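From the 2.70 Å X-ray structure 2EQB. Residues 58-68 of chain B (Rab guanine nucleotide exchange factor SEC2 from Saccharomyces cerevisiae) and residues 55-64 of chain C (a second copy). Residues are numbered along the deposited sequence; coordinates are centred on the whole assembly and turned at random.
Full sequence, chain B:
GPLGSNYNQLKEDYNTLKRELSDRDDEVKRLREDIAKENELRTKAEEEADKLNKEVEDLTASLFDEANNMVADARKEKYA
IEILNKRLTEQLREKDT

Chain B (58-68) DLTASLFDEAN
Chain C (55-64) EVEDLTASLF

How are the two backbones set against each other? Both stretches are α-helical, each a segment of a longer helix, and they run parallel, their N-to-C directions only 7° apart and their axes 10.5 Å apart at closest approach. The register is offset by three or four residues: CA of Thr B60 lies 7.7 Å from CA of Val C56, CA of Leu B63 is 7.1 Å from CA of Thr C60, and CA of Ala B67 is 6.5 Å from CA of Phe C64. Regular i to i+4 hydrogen bonds hold each helix, for example Ala B67 N to Leu B63 O at 3.0 Å and Leu C63 N to Leu C59 O at 2.7 Å. No hydrogen bond crosses between the stretches, so the 499 Å² they bury together comes mainly from apolar packing.

What occupies the middle of the contact? Leu C63, whose CA-to-CB bond points toward chain B, adopts chi1 t and chi2 p and sets its methyls against Phe B64. Leu C63 CD2 sits over one face of the Phe B64 ring, 4.0 Å from its centroid and 10° off the normal, a CH-pi contact, while Leu C63 CD1 comes to 3.5 Å from Phe B64 CE2. Leu C63 CD2 also lies 3.8 Å from Ala B67 CB and 3.6 Å from Leu B63 O. Ala B67 also points toward chain C, and its lone methyl suits the place where the paired CA atoms come closest.

How does Phe B64 reach the partner when its CA-to-CB bond points away? With chi1 at -82° (m) and chi2 at 95°, the long, flat side chain brings its ring end back to chain C. Leu C59, in the same t, p rotamer as Leu C63 one turn later, extends CD2 to 4.1 Å from Phe B64 CE1 and 3.7 Å from Thr B60 CG2. Thr B60 has chi1 near 64° (p), which presents its methyl to this leucine; its hydroxyl is hydrogen-bonded to a residue just outside the stretch.

What closes the more open side? Leu B63 starts sideways, but its m, t rotamer brings its end nearer, with CD1 3.2 Å from Thr C60 OG1 and CD2 4.1 Å from Phe C64 CE1. Thr C60, at chi1 -63° (m), turns its hydroxyl back to its own helix, where OG1 donates to Val C56 O at 2.7 Å; this satisfies the polar group beside a leucine methyl. Phe C64, with chi1 -81° (m) and chi2 130°, likewise starts sideways and reaches inward. Glu B66 CG meets the edge of the Phe C64 ring, 3.6 Å from Phe C64 CE2, so the closest approach of this exposed acidic side chain is made by a methylene. Toward the N-terminal end, Leu B59 (chi1 t, chi2 p) places CD2 4.0 Å from CG1 of Val C56, whose chi1 is t.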

# COMPACT_ATOMS: atom_id res chain seq x y z
N ASP B 58 7.72 0.58 -0.60
CA ASP B 58 9.02 1.06 -1.07
C ASP B 58 9.05 1.38 -2.55
O ASP B 58 9.83 2.22 -3.00
CB ASP B 58 10.11 0.04 -0.75
CG ASP B 58 10.45 0.01 0.72
OD1 ASP B 58 9.52 -0.12 1.55
OD2 ASP B 58 11.64 0.12 1.05
N LEU B 59 8.20 0.71 -3.32
CA LEU B 59 8.12 0.98 -4.74
C LEU B 59 7.20 2.16 -5.01
O LEU B 59 7.60 3.10 -5.69
CB LEU B 59 7.60 -0.22 -5.51
CG LEU B 59 7.10 0.18 -6.89
CD1 LEU B 59 8.20 0.85 -7.71
CD2 LEU B 59 6.59 -1.06 -7.57
N THR B 60 5.98 2.10 -4.49
CA THR B 60 5.06 3.21 -4.71
C THR B 60 5.65 4.47 -4.07
O THR B 60 5.30 5.58 -4.45
CB THR B 60 3.66 2.93 -4.14
OG1 THR B 60 3.70 2.79 -2.71
CG2 THR B 60 3.13 1.67 -4.74
N ALA B 61 6.56 4.29 -3.12
CA ALA B 61 7.19 5.43 -2.48
C ALA B 61 7.94 6.15 -3.58
O ALA B 61 7.58 7.25 -3.99
CB ALA B 61 8.17 4.96 -1.43
N SER B 62 8.98 5.49 -4.07
CA SER B 62 9.79 6.04 -5.15
C SER B 62 8.96 6.60 -6.31
O SER B 62 9.41 7.52 -7.00
CB SER B 62 10.75 4.97 -5.66
OG SER B 62 11.74 4.68 -4.69
N LEU B 63 7.76 6.07 -6.53
CA LEU B 63 6.92 6.58 -7.61
C LEU B 63 6.43 7.95 -7.23
O LEU B 63 6.50 8.90 -8.00
CB LEU B 63 5.72 5.67 -7.87
CG LEU B 63 5.97 4.34 -8.56
CD1 LEU B 63 4.65 3.81 -9.08
CD2 LEU B 63 6.94 4.52 -9.72
N PHE B 64 5.93 8.05 -6.01
CA PHE B 64 5.45 9.32 -5.54
C PHE B 64 6.61 10.29 -5.37
O PHE B 64 6.53 11.44 -5.81
CB PHE B 64 4.70 9.14 -4.23
CG PHE B 64 3.29 8.70 -4.42
CD1 PHE B 64 2.96 7.36 -4.36
CD2 PHE B 64 2.30 9.63 -4.73
CE1 PHE B 64 1.66 6.94 -4.60
CE2 PHE B 64 1.00 9.23 -4.97
CZ PHE B 64 0.67 7.88 -4.90
N ASP B 65 7.70 9.83 -4.77
CA ASP B 65 8.83 10.72 -4.59
C ASP B 65 9.19 11.39 -5.91
O ASP B 65 9.42 12.60 -5.95
CB ASP B 65 10.03 9.96 -4.04
CG ASP B 65 11.18 10.89 -3.72
OD1 ASP B 65 10.98 11.81 -2.89
OD2 ASP B 65 12.27 10.70 -4.29
N GLU B 66 9.25 10.61 -6.99
CA GLU B 66 9.59 11.18 -8.29
C GLU B 66 8.52 12.11 -8.84
O GLU B 66 8.82 13.14 -9.43
CB GLU B 66 9.87 10.08 -9.31
CG GLU B 66 9.34 10.39 -10.71
CD GLU B 66 10.37 10.14 -11.80
OE1 GLU B 66 10.98 9.05 -11.82
OE2 GLU B 66 10.55 11.04 -12.66
N ALA B 67 7.26 11.74 -8.65
CA ALA B 67 6.16 12.56 -9.15
C ALA B 67 6.14 13.90 -8.43
O ALA B 67 5.77 14.93 -9.01
CB ALA B 67 4.84 11.84 -8.95
N ASN B 68 6.55 13.90 -7.17
CA ASN B 68 6.54 15.13 -6.40
C ASN B 68 7.48 16.13 -7.06
O ASN B 68 7.04 17.17 -7.57
CB ASN B 68 7.00 14.90 -4.96
CG ASN B 68 6.05 14.01 -4.16
OD1 ASN B 68 4.81 14.03 -4.35
ND2 ASN B 68 6.63 13.24 -3.22
N GLU C 55 -3.05 -2.97 -10.18
CA GLU C 55 -3.18 -1.72 -9.45
C GLU C 55 -1.89 -0.95 -9.61
O GLU C 55 -1.89 0.17 -10.10
CB GLU C 55 -3.44 -1.99 -7.97
CG GLU C 55 -4.87 -2.43 -7.66
CD GLU C 55 -5.14 -2.56 -6.18
OE1 GLU C 55 -6.30 -2.82 -5.81
OE2 GLU C 55 -4.18 -2.39 -5.39
N VAL C 56 -0.80 -1.59 -9.20
CA VAL C 56 0.52 -0.98 -9.32
C VAL C 56 0.71 -0.39 -10.72
O VAL C 56 1.30 0.68 -10.86
CB VAL C 56 1.62 -2.01 -9.03
CG1 VAL C 56 2.99 -1.40 -9.22
CG2 VAL C 56 1.47 -2.51 -7.61
N GLU C 57 0.23 -1.05 -11.76
CA GLU C 57 0.40 -0.46 -13.07
C GLU C 57 -0.62 0.66 -13.23
O GLU C 57 -0.29 1.73 -13.74
CB GLU C 57 0.26 -1.51 -14.19
CG GLU C 57 -1.04 -2.26 -14.28
CD GLU C 57 -1.03 -3.24 -15.43
OE1 GLU C 57 -0.09 -4.07 -15.50
OE2 GLU C 57 -1.95 -3.18 -16.28
N ASP C 58 -1.84 0.44 -12.76
CA ASP C 58 -2.89 1.46 -12.84
C ASP C 58 -2.49 2.71 -12.04
O ASP C 58 -2.82 3.84 -12.40
CB ASP C 58 -4.20 0.89 -12.31
CG ASP C 58 -5.20 1.96 -11.91
OD1 ASP C 58 -5.60 2.77 -12.78
OD2 ASP C 58 -5.58 1.98 -10.72
N LEU C 59 -1.76 2.50 -10.96
CA LEU C 59 -1.33 3.64 -10.17
C LEU C 59 -0.34 4.39 -11.04
O LEU C 59 -0.60 5.50 -11.50
CB LEU C 59 -0.63 3.15 -8.90
CG LEU C 59 0.03 4.21 -8.00
CD1 LEU C 59 -1.02 5.23 -7.63
CD2 LEU C 59 0.64 3.55 -6.74
N THR C 60 0.79 3.73 -11.27
CA THR C 60 1.89 4.25 -12.07
C THR C 60 1.45 5.14 -13.23
O THR C 60 1.96 6.24 -13.39
CB THR C 60 2.73 3.12 -12.65
OG1 THR C 60 3.32 2.39 -11.58
CG2 THR C 60 3.80 3.67 -13.55
N ALA C 61 0.52 4.66 -14.03
CA ALA C 61 0.04 5.47 -15.15
C ALA C 61 -0.67 6.71 -14.63
O ALA C 61 -0.23 7.83 -14.87
CB ALA C 61 -0.90 4.67 -16.04
N SER C 62 -1.77 6.50 -13.90
CA SER C 62 -2.57 7.60 -13.35
C SER C 62 -1.73 8.66 -12.63
O SER C 62 -1.91 9.86 -12.85
CB SER C 62 -3.61 7.03 -12.40
OG SER C 62 -4.44 6.09 -13.05
N LEU C 63 -0.82 8.21 -11.78
CA LEU C 63 0.04 9.13 -11.04
C LEU C 63 0.80 9.99 -12.02
O LEU C 63 0.69 11.22 -12.05
CB LEU C 63 1.05 8.37 -10.19
CG LEU C 63 1.88 9.31 -9.32
CD1 LEU C 63 0.90 10.00 -8.39
CD2 LEU C 63 2.97 8.58 -8.52
N PHE C 64 1.60 9.32 -12.83
CA PHE C 64 2.39 10.00 -13.81
C PHE C 64 1.56 10.79 -14.79
O PHE C 64 1.99 11.86 -15.23
CB PHE C 64 3.28 9.00 -14.51
CG PHE C 64 4.49 8.68 -13.74
CD1 PHE C 64 4.87 7.36 -13.51
CD2 PHE C 64 5.27 9.70 -13.22
CE1 PHE C 64 6.00 7.08 -12.77
CE2 PHE C 64 6.41 9.42 -12.48
CZ PHE C 64 6.78 8.12 -12.25